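Side-chain contacts in agmatinase (Deinococcus radiodurans, PDB 1WOH), which probably hydrolyses agmatine to putrescine and urea, with two manganese ions bound per subunit: residues P126-F131 / L137-L142; G180-R185 / F233-I238; G198-P203 / L215-R220. All coordinates share one frame; numbering follows the deposited sequence.

Interaction 1 of 3, residues P126-F131 / L137-L142; sequences PLLRAF and LHVVQL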
loop_
_atom_site.group_PDB
_atom_site.type_symbol
_atom_site.label_atom_id
_atom_site.label_comp_id
_atom_site.label_asym_id
_atom_site.label_seq_id
_atom_site.Cartn_x
_atom_site.Cartn_y
_atom_site.Cartn_z
ATOM N N PRO A 126 6.610 -1.353 -33.048
ATOM C CA PRO A 126 7.844 -2.036 -33.449
ATOM C C PRO A 126 7.726 -3.557 -33.482
ATOM O O PRO A 126 8.413 -4.224 -34.256
ATOM C CB PRO A 126 8.876 -1.528 -32.438
ATOM C CG PRO A 126 8.053 -1.158 -31.241
ATOM C CD PRO A 126 6.836 -0.509 -31.860
ATOM N N LEU A 127 6.851 -4.106 -32.642
ATOM C CA LEU A 127 6.621 -5.548 -32.616
ATOM C C LEU A 127 6.035 -5.957 -33.971
ATOM O O LEU A 127 6.508 -6.897 -34.618
ATOM C CB LEU A 127 5.621 -5.897 -31.507
ATOM C CG LEU A 127 6.034 -6.642 -30.237
ATOM C CD1 LEU A 127 7.516 -6.540 -29.985
ATOM C CD2 LEU A 127 5.221 -6.086 -29.068
ATOM N N LEU A 128 5.001 -5.241 -34.399
ATOM C CA LEU A 128 4.349 -5.550 -35.665
ATOM C C LEU A 128 5.266 -5.427 -36.875
ATOM O O LEU A 128 5.090 -6.152 -37.852
ATOM C CB LEU A 128 3.103 -4.678 -35.848
ATOM C CG LEU A 128 1.892 -5.172 -35.046
ATOM C CD1 LEU A 128 0.780 -4.128 -35.033
ATOM C CD2 LEU A 128 1.398 -6.485 -35.673
ATOM N N ARG A 129 6.253 -4.535 -36.814
ATOM C CA ARG A 129 7.160 -4.387 -37.949
ATOM C C ARG A 129 7.871 -5.700 -38.260
ATOM O O ARG A 129 8.363 -5.901 -39.372
ATOM C CB ARG A 129 8.203 -3.295 -37.687
ATOM C CG ARG A 129 7.637 -1.887 -37.616
ATOM C CD ARG A 129 8.733 -0.820 -37.764
ATOM N NE ARG A 129 9.769 -0.917 -36.740
ATOM C CZ ARG A 129 10.710 0.004 -36.545
ATOM N NH1 ARG A 129 10.744 1.092 -37.308
ATOM N NH2 ARG A 129 11.618 -0.157 -35.594
ATOM N N ALA A 130 7.919 -6.599 -37.282
ATOM C CA ALA A 130 8.580 -7.881 -37.478
ATOM C C ALA A 130 7.722 -8.876 -38.257
ATOM O O ALA A 130 8.164 -9.991 -38.535
ATOM C CB ALA A 130 8.968 -8.476 -36.134
ATOM N N PHE A 131 6.504 -8.473 -38.606
ATOM C CA PHE A 131 5.586 -9.341 -39.345
ATOM C C PHE A 131 5.318 -8.799 -40.749
ATOM O O PHE A 131 4.249 -9.006 -41.318
ATOM C CB PHE A 131 4.259 -9.472 -38.586
ATOM C CG PHE A 131 4.393 -10.130 -37.240
ATOM C CD1 PHE A 131 5.016 -9.469 -36.181
ATOM C CD2 PHE A 131 3.907 -11.419 -37.034
ATOM C CE1 PHE A 131 5.152 -10.086 -34.932
ATOM C CE2 PHE A 131 4.035 -12.047 -35.792
ATOM C CZ PHE A 131 4.658 -11.381 -34.739
ATOM N N LEU A 137 -2.058 -9.479 -43.230
ATOM C CA LEU A 137 -2.043 -9.538 -41.778
ATOM C C LEU A 137 -3.249 -8.818 -41.178
ATOM O O LEU A 137 -3.566 -7.676 -41.542
ATOM C CB LEU A 137 -0.751 -8.913 -41.245
ATOM C CG LEU A 137 -0.641 -8.772 -39.723
ATOM C CD1 LEU A 137 -0.624 -10.153 -39.097
ATOM C CD2 LEU A 137 0.633 -7.993 -39.353
ATOM N N HIS A 138 -3.923 -9.508 -40.258
ATOM C CA HIS A 138 -5.083 -8.974 -39.560
ATOM C C HIS A 138 -4.723 -8.858 -38.087
ATOM O O HIS A 138 -3.980 -9.683 -37.565
ATOM C CB HIS A 138 -6.286 -9.916 -39.669
ATOM C CG HIS A 138 -6.973 -9.884 -40.997
ATOM N ND1 HIS A 138 -8.318 -9.620 -41.129
ATOM C CD2 HIS A 138 -6.506 -10.103 -42.248
ATOM C CE1 HIS A 138 -8.651 -9.676 -42.407
ATOM N NE2 HIS A 138 -7.570 -9.966 -43.106
ATOM N N VAL A 139 -5.230 -7.826 -37.426
ATOM C CA VAL A 139 -4.985 -7.676 -35.998
ATOM C C VAL A 139 -6.313 -7.691 -35.272
ATOM O O VAL A 139 -7.262 -7.014 -35.680
ATOM C CB VAL A 139 -4.276 -6.342 -35.638
ATOM C CG1 VAL A 139 -4.266 -6.151 -34.103
ATOM C CG2 VAL A 139 -2.854 -6.352 -36.159
ATOM N N VAL A 140 -6.392 -8.506 -34.221
ATOM C CA VAL A 140 -7.584 -8.568 -33.383
ATOM C C VAL A 140 -7.100 -7.879 -32.114
ATOM O O VAL A 140 -6.223 -8.378 -31.416
ATOM C CB VAL A 140 -8.019 -10.019 -33.079
ATOM C CG1 VAL A 140 -9.085 -10.017 -31.988
ATOM C CG2 VAL A 140 -8.592 -10.660 -34.344
ATOM N N GLN A 141 -7.678 -6.718 -31.846
ATOM C CA GLN A 141 -7.284 -5.882 -30.722
ATOM C C GLN A 141 -8.331 -5.747 -29.618
ATOM O O GLN A 141 -9.452 -5.300 -29.876
ATOM C CB GLN A 141 -6.929 -4.495 -31.297
ATOM C CG GLN A 141 -6.854 -3.346 -30.315
ATOM C CD GLN A 141 -6.821 -1.985 -31.012
ATOM O OE1 GLN A 141 -7.013 -1.887 -32.231
ATOM N NE2 GLN A 141 -6.596 -0.928 -30.237
ATOM N N LEU A 142 -7.973 -6.147 -28.396
ATOM C CA LEU A 142 -8.876 -5.998 -27.248
ATOM C C LEU A 142 -8.370 -4.705 -26.622
ATOM O O LEU A 142 -7.186 -4.589 -26.317
ATOM C CB LEU A 142 -8.729 -7.154 -26.260
ATOM C CG LEU A 142 -9.180 -8.543 -26.727
ATOM C CD1 LEU A 142 -9.163 -9.483 -25.543
ATOM C CD2 LEU A 142 -10.579 -8.483 -27.306
#
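F131 touches L137 through its CB; its ring is turned away from the strand segment and is met by other groups. R108 of helix 93-108 makes a cation-pi contact with this ring, and the ring of Y225 meets it edge-to-face. The carbonyl oxygen of L127 lies in the plane of the ring at one edge, with L127 O 3.4 Å from F131 CD1. This is the seam between a short helix and the central parallel sheet of the arginase alpha/beta fold. Helix 124-128 lies on the connection that leads from strand 114-118 to strand 137-142, which run parallel in that sheet.

The contact is apolar and buried. L137 reaches out from the start of its strand with CG anti to the backbone N (chi1 174°). This carries one methyl, CD2, across to the helix side. There it meets two groups. L137 CD2 lies 4.0 Å from F131 CB. It also lies 4.0 Å from L128 CD2, where the two leucine side chains cross at a slant. F131 points its CB toward the strand while the ring leads away. The methylene therefore does the touching.

L128 also packs on F163 and A166 of helix 162-169, and V139 rests on F163 too. Farther along the same strand, Q141 NE2 is hydrogen-bonded to the carboxylate of the manganese ligand D143, so the strand runs from this apolar packing toward the metal site. V139 is the last residue reached from the helix: its CG2 methyl lies 4.3 Å from L128 CD2.

Interaction 2 of 3, residues G180-R185 / F233-I238; sequences GLRGLR and FDPAVI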
loop_
_atom_site.group_PDB
_atom_site.type_symbol
_atom_site.label_atom_id
_atom_site.label_comp_id
_atom_site.label_asym_id
_atom_site.label_seq_id
_atom_site.Cartn_x
_atom_site.Cartn_y
_atom_site.Cartn_z
ATOM N N GLY A 180 -14.115 -3.677 -27.491
ATOM C CA GLY A 180 -14.082 -3.215 -26.115
ATOM C C GLY A 180 -14.050 -1.709 -25.936
ATOM O O GLY A 180 -14.051 -1.218 -24.806
ATOM N N LEU A 181 -14.047 -0.973 -27.044
ATOM C CA LEU A 181 -13.985 0.485 -26.995
ATOM C C LEU A 181 -15.082 1.131 -26.158
ATOM O O LEU A 181 -16.257 0.756 -26.240
ATOM C CB LEU A 181 -14.028 1.067 -28.413
ATOM C CG LEU A 181 -12.931 0.649 -29.398
ATOM C CD1 LEU A 181 -13.126 1.389 -30.711
ATOM C CD2 LEU A 181 -11.556 0.966 -28.821
ATOM N N ARG A 182 -14.685 2.124 -25.366
ATOM C CA ARG A 182 -15.606 2.852 -24.501
ATOM C C ARG A 182 -14.885 4.074 -23.937
ATOM O O ARG A 182 -13.657 4.171 -24.013
ATOM C CB ARG A 182 -16.070 1.945 -23.360
ATOM C CG ARG A 182 -14.936 1.419 -22.493
ATOM C CD ARG A 182 -15.427 0.291 -21.587
ATOM N NE ARG A 182 -14.427 -0.112 -20.606
ATOM C CZ ARG A 182 -13.469 -1.011 -20.815
ATOM N NH1 ARG A 182 -13.359 -1.629 -21.985
ATOM N NH2 ARG A 182 -12.622 -1.298 -19.835
ATOM N N GLY A 183 -15.647 5.007 -23.378
ATOM C CA GLY A 183 -15.044 6.200 -22.814
ATOM C C GLY A 183 -15.695 7.463 -23.342
ATOM O O GLY A 183 -16.336 7.441 -24.388
ATOM N N LEU A 184 -15.533 8.569 -22.626
ATOM C CA LEU A 184 -16.140 9.822 -23.053
ATOM C C LEU A 184 -15.414 10.471 -24.220
ATOM O O LEU A 184 -16.019 11.221 -24.988
ATOM C CB LEU A 184 -16.181 10.821 -21.893
ATOM C CG LEU A 184 -16.974 10.428 -20.646
ATOM C CD1 LEU A 184 -16.913 11.568 -19.646
ATOM C CD2 LEU A 184 -18.419 10.118 -21.016
ATOM N N ARG A 185 -14.124 10.192 -24.363
ATOM C CA ARG A 185 -13.374 10.831 -25.432
ATOM C C ARG A 185 -12.728 9.914 -26.459
ATOM O O ARG A 185 -12.096 8.911 -26.126
ATOM C CB ARG A 185 -12.300 11.742 -24.836
ATOM C CG ARG A 185 -11.777 12.782 -25.808
ATOM C CD ARG A 185 -10.463 13.375 -25.324
ATOM N NE ARG A 185 -10.502 13.732 -23.909
ATOM C CZ ARG A 185 -11.258 14.695 -23.389
ATOM N NH1 ARG A 185 -12.053 15.419 -24.167
ATOM N NH2 ARG A 185 -11.221 14.928 -22.083
ATOM N N PHE A 233 -10.258 -4.866 -20.352
ATOM C CA PHE A 233 -11.007 -5.540 -19.297
ATOM C C PHE A 233 -11.548 -4.553 -18.288
ATOM O O PHE A 233 -10.969 -3.500 -18.066
ATOM C CB PHE A 233 -10.129 -6.562 -18.575
ATOM C CG PHE A 233 -9.755 -7.725 -19.435
ATOM C CD1 PHE A 233 -8.561 -7.732 -20.145
ATOM C CD2 PHE A 233 -10.645 -8.778 -19.603
ATOM C CE1 PHE A 233 -8.265 -8.772 -21.017
ATOM C CE2 PHE A 233 -10.357 -9.824 -20.474
ATOM C CZ PHE A 233 -9.167 -9.819 -21.183
ATOM N N ASP A 234 -12.667 -4.906 -17.669
ATOM C CA ASP A 234 -13.263 -4.041 -16.667
ATOM C C ASP A 234 -12.225 -3.794 -15.567
ATOM O O ASP A 234 -11.522 -4.714 -15.149
ATOM C CB ASP A 234 -14.507 -4.709 -16.076
ATOM C CG ASP A 234 -15.364 -3.741 -15.284
ATOM O OD1 ASP A 234 -14.970 -3.376 -14.161
ATOM O OD2 ASP A 234 -16.424 -3.337 -15.797
ATOM N N PRO A 235 -12.114 -2.541 -15.096
ATOM C CA PRO A 235 -11.165 -2.150 -14.042
ATOM C C PRO A 235 -11.401 -2.857 -12.704
ATOM O O PRO A 235 -10.494 -2.936 -11.867
ATOM C CB PRO A 235 -11.374 -0.636 -13.927
ATOM C CG PRO A 235 -11.904 -0.243 -15.238
ATOM C CD PRO A 235 -12.828 -1.368 -15.622
ATOM N N ALA A 236 -12.616 -3.356 -12.485
ATOM C CA ALA A 236 -12.899 -4.062 -11.241
ATOM C C ALA A 236 -12.145 -5.384 -11.293
ATOM O O ALA A 236 -11.687 -5.890 -10.275
ATOM C CB ALA A 236 -14.403 -4.312 -11.095
ATOM N N VAL A 237 -12.005 -5.925 -12.500
ATOM C CA VAL A 237 -11.307 -7.191 -12.696
ATOM C C VAL A 237 -9.795 -6.987 -12.783
ATOM O O VAL A 237 -9.035 -7.634 -12.064
ATOM C CB VAL A 237 -11.800 -7.885 -13.976
ATOM C CG1 VAL A 237 -11.074 -9.206 -14.174
ATOM C CG2 VAL A 237 -13.312 -8.107 -13.882
ATOM N N ILE A 238 -9.373 -6.085 -13.668
ATOM C CA ILE A 238 -7.959 -5.771 -13.869
ATOM C C ILE A 238 -7.724 -4.274 -13.600
ATOM O O ILE A 238 -7.682 -3.469 -14.531
ATOM C CB ILE A 238 -7.538 -6.068 -15.328
ATOM C CG1 ILE A 238 -7.954 -7.491 -15.715
ATOM C CG2 ILE A 238 -6.031 -5.873 -15.484
ATOM C CD1 ILE A 238 -7.290 -8.594 -14.878
#
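The loop that follows strand 223-229 carries the manganese ligand D231, and R182 meets this loop just beyond it, at F233. R182 lies past the end of strand 173-181. Its CG sits between the backbone N and the carbonyl carbon (chi1 59°), and from there the chain runs extended to NE, carrying the guanidinium to the loop. R182 NH2 gives a weak, bent hydrogen bond to F233 O at 3.3 Å, with an N-H...O angle of 123°. The oxygen lies at the guanidinium edge, near its plane. P235 CD is 4.2 Å from R182 NH2, at an oblique position.

A firmer bond fixes the other end nitrogen. R182 NH1 donates to G180 O at 2.9 Å, in the plane of that carbonyl. NH1 also bonds G232 O, and NH2 bonds E245 O. R182 therefore gathers backbone oxygens from the strand end and from loop residues. A leucine here would probably leave the carbonyls of G180, F233, G232 and E245 without this donor and let the loop shift against the strand end.

The loop has its own brace. D234 OD1 accepts from A236 N at 2.9 Å through its anti lone pair, forming an Asx turn. D234 O takes both V237 N and I238 N. The run from ligand D229, at the strand end, through ligand D231 to P235 matches the Asp-x-Asp-x3-Pro part of the arginase family signature.

Interaction 3 of 3, residues G198-P203 / L215-R220; sequences GHTIIP and LAQLPR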
loop_
_atom_site.group_PDB
_atom_site.type_symbol
_atom_site.label_atom_id
_atom_site.label_comp_id
_atom_site.label_asym_id
_atom_site.label_seq_id
_atom_site.Cartn_x
_atom_site.Cartn_y
_atom_site.Cartn_z
ATOM N N GLY A 198 -11.594 0.630 -43.585
ATOM C CA GLY A 198 -12.306 -0.633 -43.506
ATOM C C GLY A 198 -12.144 -1.358 -42.180
ATOM O O GLY A 198 -12.652 -2.470 -42.017
ATOM N N HIS A 199 -11.440 -0.747 -41.230
ATOM C CA HIS A 199 -11.249 -1.393 -39.930
ATOM C C HIS A 199 -12.603 -1.603 -39.257
ATOM O O HIS A 199 -13.566 -0.876 -39.513
ATOM C CB HIS A 199 -10.344 -0.548 -39.031
ATOM C CG HIS A 199 -8.907 -0.523 -39.458
ATOM N ND1 HIS A 199 -8.476 -1.017 -40.671
ATOM C CD2 HIS A 199 -7.804 -0.047 -38.833
ATOM C CE1 HIS A 199 -7.168 -0.847 -40.773
ATOM N NE2 HIS A 199 -6.736 -0.261 -39.670
ATOM N N THR A 200 -12.673 -2.609 -38.391
ATOM C CA THR A 200 -13.909 -2.924 -37.685
ATOM C C THR A 200 -13.824 -2.453 -36.241
ATOM O O THR A 200 -12.924 -2.840 -35.499
ATOM C CB THR A 200 -14.180 -4.438 -37.721
ATOM O OG1 THR A 200 -14.218 -4.873 -39.086
ATOM C CG2 THR A 200 -15.516 -4.766 -37.057
ATOM N N ILE A 201 -14.772 -1.609 -35.860
ATOM C CA ILE A 201 -14.820 -1.046 -34.522
ATOM C C ILE A 201 -16.003 -1.633 -33.769
ATOM O O ILE A 201 -17.152 -1.432 -34.154
ATOM C CB ILE A 201 -14.953 0.494 -34.602
ATOM C CG1 ILE A 201 -13.691 1.079 -35.241
ATOM C CG2 ILE A 201 -15.206 1.080 -33.224
ATOM C CD1 ILE A 201 -13.674 2.599 -35.305
ATOM N N ILE A 202 -15.719 -2.365 -32.698
ATOM C CA ILE A 202 -16.780 -2.981 -31.908
ATOM C C ILE A 202 -16.792 -2.436 -30.481
ATOM O O ILE A 202 -16.017 -2.871 -29.632
ATOM C CB ILE A 202 -16.616 -4.523 -31.871
ATOM C CG1 ILE A 202 -16.541 -5.073 -33.302
ATOM C CG2 ILE A 202 -17.798 -5.154 -31.143
ATOM C CD1 ILE A 202 -16.268 -6.580 -33.388
ATOM N N PRO A 203 -17.673 -1.463 -30.205
ATOM C CA PRO A 203 -17.788 -0.853 -28.875
ATOM C C PRO A 203 -18.148 -1.907 -27.831
ATOM O O PRO A 203 -18.759 -2.922 -28.160
ATOM C CB PRO A 203 -18.909 0.166 -29.056
ATOM C CG PRO A 203 -18.860 0.484 -30.527
ATOM C CD PRO A 203 -18.635 -0.860 -31.143
ATOM N N LEU A 215 -18.818 -12.099 -32.026
ATOM C CA LEU A 215 -17.956 -13.191 -32.469
ATOM C C LEU A 215 -18.140 -13.415 -33.969
ATOM O O LEU A 215 -17.208 -13.820 -34.661
ATOM C CB LEU A 215 -18.278 -14.488 -31.709
ATOM C CG LEU A 215 -18.217 -14.445 -30.179
ATOM C CD1 LEU A 215 -18.481 -15.839 -29.620
ATOM C CD2 LEU A 215 -16.853 -13.945 -29.725
ATOM N N ALA A 216 -19.341 -13.137 -34.468
ATOM C CA ALA A 216 -19.631 -13.313 -35.890
ATOM C C ALA A 216 -18.914 -12.276 -36.752
ATOM O O ALA A 216 -18.799 -12.442 -37.968
ATOM C CB ALA A 216 -21.132 -13.241 -36.131
ATOM N N GLN A 217 -18.430 -11.206 -36.124
ATOM C CA GLN A 217 -17.724 -10.162 -36.852
ATOM C C GLN A 217 -16.217 -10.404 -36.898
ATOM O O GLN A 217 -15.504 -9.733 -37.639
ATOM C CB GLN A 217 -17.983 -8.792 -36.222
ATOM C CG GLN A 217 -19.440 -8.373 -36.191
ATOM C CD GLN A 217 -19.613 -6.977 -35.624
ATOM O OE1 GLN A 217 -19.118 -6.002 -36.189
ATOM N NE2 GLN A 217 -20.315 -6.874 -34.503
ATOM N N LEU A 218 -15.731 -11.358 -36.109
ATOM C CA LEU A 218 -14.303 -11.658 -36.086
ATOM C C LEU A 218 -13.825 -12.276 -37.400
ATOM O O LEU A 218 -14.606 -12.879 -38.135
ATOM C CB LEU A 218 -13.977 -12.595 -34.921
ATOM C CG LEU A 218 -14.276 -12.036 -33.528
ATOM C CD1 LEU A 218 -13.980 -13.106 -32.492
ATOM C CD2 LEU A 218 -13.434 -10.796 -33.269
ATOM N N PRO A 219 -12.529 -12.126 -37.716
ATOM C CA PRO A 219 -11.951 -12.668 -38.949
ATOM C C PRO A 219 -11.994 -14.194 -39.040
ATOM O O PRO A 219 -12.082 -14.888 -38.026
ATOM C CB PRO A 219 -10.523 -12.125 -38.927
ATOM C CG PRO A 219 -10.230 -11.998 -37.462
ATOM C CD PRO A 219 -11.507 -11.415 -36.926
ATOM N N ARG A 220 -11.937 -14.706 -40.265
ATOM C CA ARG A 220 -11.962 -16.146 -40.493
ATOM C C ARG A 220 -10.974 -16.551 -41.580
ATOM O O ARG A 220 -10.944 -15.950 -42.654
ATOM C CB ARG A 220 -13.375 -16.588 -40.880
ATOM C CG ARG A 220 -14.392 -16.380 -39.781
ATOM C CD ARG A 220 -15.788 -16.789 -40.213
ATOM N NE ARG A 220 -16.730 -16.752 -39.096
ATOM C CZ ARG A 220 -17.035 -15.657 -38.404
ATOM N NH1 ARG A 220 -16.477 -14.496 -38.710
ATOM N NH2 ARG A 220 -17.902 -15.725 -37.402
HETATM O O HOH W 1 -19.154 -3.019 -35.769
#
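Q217 stretches from its turn toward T200 and I202 on strand 200-203. Its CB lies 4.0 Å from I202 CD1. CG stands beside the backbone N, anti to the carbonyl carbon (chi1 -60°), and the chain is extended beyond it. The side chains of Q217 and I202 come from opposite directions, and Q217 CD is again 4.0 Å from I202 CD1. At the tip, Q217 OE1 meets carbon on two residues. It is 3.9 Å from T200 CG2 and 4.0 Å from I202 CG1. Its polar partner is a water, which donates to Q217 OE1 at 3.0 Å and also to I201 O at 3.0 Å. The water thus bridges the side chain to the strand backbone. The amide nitrogen, NE2, makes a weak hydrogen bond to G213 O.

T200 offers its methyl to this contact, while OG1 is bonded to H175 NE2. Q217 itself belongs to a type I beta turn, closed by L218 N to L215 O at 3.2 Å.

The contact lies at the 200-203 edge of the sheet within the chain. I202 packs on T177 and V179 of strand 173-181, and L215 and L218 pack on helix 251-264.

From the N terminus, interaction 1 comes first. It closes a short loop, the five residues between 126-131 and 137-142. Interaction 2 opens later, at the end of strand 173-181, and closes only at 233-238. Interaction 3 falls wholly within that span: between 198-203 and 215-220 lie helix 204-209 and most of helix 211-215. No loops cross. Strands 137-142, 173-181 and 200-203 are successive neighbours in the parallel sheet. G180 N probably bonds I202 O, joining interactions 2 and 3. V140 and H138 of interaction 1 pack on P219 of interaction 3. Interactions 2 and 3 also face a second subunit.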